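Side-chain contacts in extrinsic protein in photosystem II (PDB 4K7B), which probably binds the photosystem II core of a marine diatom as an extrinsic subunit and supports photosynthetic oxygen evolution there: residues A[73-76]-A[77-80]; A[84-87]-A[88-92]. All blocks are in the same frame, centred on the assembly; numbering follows the deposited sequence.

Contact 1 of 2, residues A[73-76]-A[77-80]; sequences SGDK and AAVK
Carboxylate oxygen OD1 of Asp-75 is gripped by two backbone amides of the helix it begins, weakly by each. Ala-77 N lies 3.1 Å from Asp-75 OD1 in a strongly bent bond. Ala-78 N lies 3.3 Å from Asp-75 OD1 on a straighter line (162°). Asp-75 is thus the N-cap of helix 76-89. CG stands anti to the backbone N (chi1 -172°), beside the carbonyl carbon, which swings the carboxylate forward over the first turn. Aspartate suits the place twice over: its short arm reaches amides that have no preceding helical turn to pair with, and its negative charge probably interacts well with the positive end of the helix dipole. The methyl of Ala-78 lies under one face of the carboxylate, Ala-78 CB 3.6 Å from Asp-75 CG; a small side chain fits so close to the cap. Asp-75 O opens the regular backbone pattern and accepts from Val-79 N at 3.0 Å, and CG2 of Val-79 rests on Asp-75 O at 3.3 Å. Behind the cap, Ser-73 OG accepts from Asp-75 N at 3.1 Å in an ST turn, and Gly-74, with its positive phi of 75°, ends the preceding helix in a Schellman motif, a backbone shape easiest for a residue without CB. Both lysines find their polar partners beyond the turn: Lys-76 NZ bonds to Ala-28 O, and Lys-80 NZ makes a salt bridge with Asp-84 OD2. The whole is the tight turn of an antiparallel helical hairpin, joining helix 54-73 to helix 76-89, with Ala-78 and Val-79 resting on Ala-70 and Val-79 also reaching Phe-32 and Ile-35 of helix 32-37.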
loop_
_atom_site.group_PDB
_atom_site.type_symbol
_atom_site.label_atom_id
_atom_site.label_comp_id
_atom_site.label_asym_id
_atom_site.label_seq_id
_atom_site.Cartn_x
_atom_site.Cartn_y
_atom_site.Cartn_z
ATOM N N SER A 73 12.300 -9.455 7.909
ATOM C CA SER A 73 13.405 -9.014 8.770
ATOM C C SER A 73 12.939 -8.422 10.113
ATOM O O SER A 73 13.728 -8.301 11.056
ATOM C CB SER A 73 14.259 -7.975 8.057
ATOM O OG SER A 73 13.613 -6.716 8.099
ATOM N N GLY A 74 11.672 -8.038 10.194
ATOM C CA GLY A 74 11.133 -7.418 11.394
ATOM C C GLY A 74 11.564 -5.972 11.589
ATOM O O GLY A 74 11.260 -5.365 12.614
ATOM N N ASP A 75 12.276 -5.424 10.608
ATOM C CA ASP A 75 12.798 -4.057 10.681
ATOM C C ASP A 75 11.738 -3.050 10.252
ATOM O O ASP A 75 11.457 -2.904 9.065
ATOM C CB ASP A 75 14.037 -3.935 9.785
ATOM C CG ASP A 75 14.761 -2.601 9.932
ATOM O OD1 ASP A 75 14.178 -1.620 10.441
ATOM O OD2 ASP A 75 15.936 -2.534 9.514
ATOM N N LYS A 76 11.175 -2.341 11.227
ATOM C CA LYS A 76 10.097 -1.387 10.972
ATOM C C LYS A 76 10.520 -0.274 10.006
ATOM O O LYS A 76 9.757 0.121 9.114
ATOM C CB LYS A 76 9.607 -0.793 12.298
ATOM C CG LYS A 76 8.301 -0.035 12.210
ATOM C CD LYS A 76 7.690 0.199 13.589
ATOM C CE LYS A 76 8.047 1.570 14.146
ATOM N NZ LYS A 76 7.225 1.915 15.342
ATOM N N ALA A 77 11.736 0.233 10.189
ATOM C CA ALA A 77 12.257 1.293 9.333
ATOM C C ALA A 77 12.376 0.829 7.885
ATOM O O ALA A 77 12.027 1.557 6.956
ATOM C CB ALA A 77 13.608 1.781 9.848
ATOM N N ALA A 78 12.873 -0.390 7.700
ATOM C CA ALA A 78 13.042 -0.953 6.364
ATOM C C ALA A 78 11.689 -1.165 5.698
ATOM O O ALA A 78 11.543 -0.955 4.487
ATOM C CB ALA A 78 13.812 -2.272 6.438
ATOM N N VAL A 79 10.705 -1.598 6.487
ATOM C CA VAL A 79 9.357 -1.793 5.960
ATOM C C VAL A 79 8.801 -0.460 5.500
ATOM O O VAL A 79 8.256 -0.354 4.398
ATOM C CB VAL A 79 8.400 -2.431 6.984
ATOM C CG1 VAL A 79 6.970 -2.453 6.449
ATOM C CG2 VAL A 79 8.838 -3.840 7.303
ATOM N N LYS A 80 8.951 0.568 6.333
ATOM C CA LYS A 80 8.454 1.884 5.936
ATOM C C LYS A 80 9.143 2.390 4.670
ATOM O O LYS A 80 8.491 2.947 3.782
ATOM C CB LYS A 80 8.590 2.909 7.061
ATOM C CG LYS A 80 7.943 4.251 6.721
ATOM C CD LYS A 80 8.001 5.224 7.889
ATOM C CE LYS A 80 7.312 6.547 7.543
ATOM N NZ LYS A 80 8.025 7.293 6.465
#

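Contact 2 of 2, residues A[84-87]-A[88-92]; sequences DAYM and AANEI
The side-chain amide of Asn-90 turns back on the last turn of its own helix and gives ND2 to Tyr-86 O at 2.9 Å, with the acceptor close to the amide plane. The same carbonyl takes a weak bond from Asn-90 N. CG of Asn-90 lies anti to the carbonyl carbon (chi1 -69°), beside the backbone N, which folds the amide back toward that oxygen. ND2 also approaches the Tyr-86 ring obliquely, 3.5 Å from Tyr-86 CD1, the ring and amide planes 52° apart. On the same ring, Tyr-86 CE2 meets Ile-92 CD1 at 3.8 Å. Met-87 crosses Ile-92 at about a right angle, its chain bent at the sulfur to bring Met-87 CE within 3.9 Å of Ile-92 CG2; a flexible thioether suits this curved approach. Met-87 O accepts from Ile-92 N at 3.0 Å and from Asn-90 N at 3.3 Å, the latter from above the carbonyl plane. The first belongs to a Schellman motif in which Glu-91, at positive phi, ends helix 76-89. In the second shell, asparagine suits its place because its amide both donates, to Tyr-86 O and Gln-63 OE1, and accepts at OD1 from Tyr-50 OH; tyrosine joins an apolar ring to a hydroxyl that reaches Asn-46 OD1. Cutting Asn-90 back to an alanine would probably cost Tyr-86 O its side-chain donor, leave Tyr-50 OH and Gln-63 OE1 without this mate, and open a gap next to Tyr-86. One side of the helix end is turned into the bundle, where Tyr-86 faces helices 54-73 and 39-49 and touches Ile-20 of helix 6-21, Met-87 meets Ala-21, and Ile-92 packs on Phe-45.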
loop_
_atom_site.group_PDB
_atom_site.type_symbol
_atom_site.label_atom_id
_atom_site.label_comp_id
_atom_site.label_asym_id
_atom_site.label_seq_id
_atom_site.Cartn_x
_atom_site.Cartn_y
_atom_site.Cartn_z
ATOM N N ASP A 84 6.999 3.152 1.302
ATOM C CA ASP A 84 7.041 4.479 0.707
ATOM C C ASP A 84 7.604 4.417 -0.715
ATOM O O ASP A 84 7.109 5.106 -1.606
ATOM C CB ASP A 84 7.879 5.438 1.556
ATOM C CG ASP A 84 7.235 5.767 2.892
ATOM O OD1 ASP A 84 6.021 5.502 3.069
ATOM O OD2 ASP A 84 7.953 6.297 3.772
ATOM N N ALA A 85 8.631 3.604 -0.933
ATOM C CA ALA A 85 9.210 3.491 -2.275
ATOM C C ALA A 85 8.204 2.919 -3.270
ATOM O O ALA A 85 8.104 3.389 -4.412
ATOM C CB ALA A 85 10.477 2.642 -2.248
ATOM N N TYR A 86 7.455 1.911 -2.830
ATOM C CA TYR A 86 6.433 1.289 -3.662
ATOM C C TYR A 86 5.342 2.299 -4.014
ATOM O O TYR A 86 4.941 2.432 -5.178
ATOM C CB TYR A 86 5.836 0.086 -2.929
ATOM C CG TYR A 86 4.664 -0.577 -3.616
ATOM C CD1 TYR A 86 4.851 -1.408 -4.706
ATOM C CD2 TYR A 86 3.366 -0.382 -3.158
ATOM C CE1 TYR A 86 3.783 -2.028 -5.328
ATOM C CE2 TYR A 86 2.286 -0.993 -3.781
ATOM C CZ TYR A 86 2.505 -1.817 -4.864
ATOM O OH TYR A 86 1.453 -2.441 -5.484
ATOM N N MET A 87 4.857 3.018 -3.010
ATOM C CA MET A 87 3.840 4.015 -3.304
ATOM C C MET A 87 4.318 5.113 -4.233
ATOM O O MET A 87 3.611 5.480 -5.178
ATOM C CB MET A 87 3.248 4.576 -2.025
ATOM C CG MET A 87 2.307 3.556 -1.397
ATOM S SD MET A 87 1.536 4.130 0.097
ATOM C CE MET A 87 0.742 5.629 -0.472
ATOM N N ALA A 88 5.522 5.626 -3.990
ATOM C CA ALA A 88 6.037 6.712 -4.819
ATOM C C ALA A 88 6.243 6.248 -6.258
ATOM O O ALA A 88 5.890 6.957 -7.203
ATOM C CB ALA A 88 7.332 7.246 -4.244
ATOM N N ALA A 89 6.796 5.050 -6.421
ATOM C CA ALA A 89 7.115 4.551 -7.756
ATOM C C ALA A 89 5.862 4.254 -8.565
ATOM O O ALA A 89 5.889 4.263 -9.794
ATOM C CB ALA A 89 7.991 3.305 -7.661
ATOM N N ASN A 90 4.766 3.990 -7.873
ATOM C CA ASN A 90 3.539 3.597 -8.547
ATOM C C ASN A 90 2.439 4.652 -8.537
ATOM O O ASN A 90 1.304 4.379 -8.929
ATOM C CB ASN A 90 3.055 2.265 -7.989
ATOM C CG ASN A 90 3.976 1.139 -8.381
ATOM O OD1 ASN A 90 3.994 0.734 -9.537
ATOM N ND2 ASN A 90 4.800 0.688 -7.446
ATOM N N GLU A 91 2.805 5.856 -8.100
ATOM C CA GLU A 91 1.886 6.992 -8.061
ATOM C C GLU A 91 0.653 6.691 -7.228
ATOM O O GLU A 91 -0.460 7.112 -7.564
ATOM C CB GLU A 91 1.493 7.456 -9.472
ATOM C CG GLU A 91 2.637 8.063 -10.259
ATOM C CD GLU A 91 2.143 9.007 -11.340
ATOM O OE1 GLU A 91 1.100 8.708 -11.963
ATOM O OE2 GLU A 91 2.789 10.054 -11.557
ATOM N N ILE A 92 0.849 5.941 -6.149
ATOM C CA ILE A 92 -0.227 5.742 -5.191
ATOM C C ILE A 92 -0.083 6.835 -4.159
ATOM O O ILE A 92 0.941 6.931 -3.483
ATOM C CB ILE A 92 -0.145 4.375 -4.497
ATOM C CG1 ILE A 92 -0.151 3.245 -5.529
ATOM C CG2 ILE A 92 -1.303 4.219 -3.523
ATOM C CD1 ILE A 92 0.148 1.874 -4.925
#

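Overall arrangement
Contacts 1 and 2 mark the beginning and the end of one helix, 76-89, and lie in series along the chain with centres about 17 Å apart. Contact 1 is near the surface, its centre about 15 Å from the centre of the chain, whereas that of contact 2 lies closer in, about 8 Å from it. The carboxylate cap of contact 1 is exposed, whereas the amide and apolar groups that carry contact 2 are buried. Lys-80 of contact 1 and Asp-84 of contact 2 stand one helical turn apart. Both ends pack against helix 54-73, consistent with a helical bundle like those of PsbQ-like proteins.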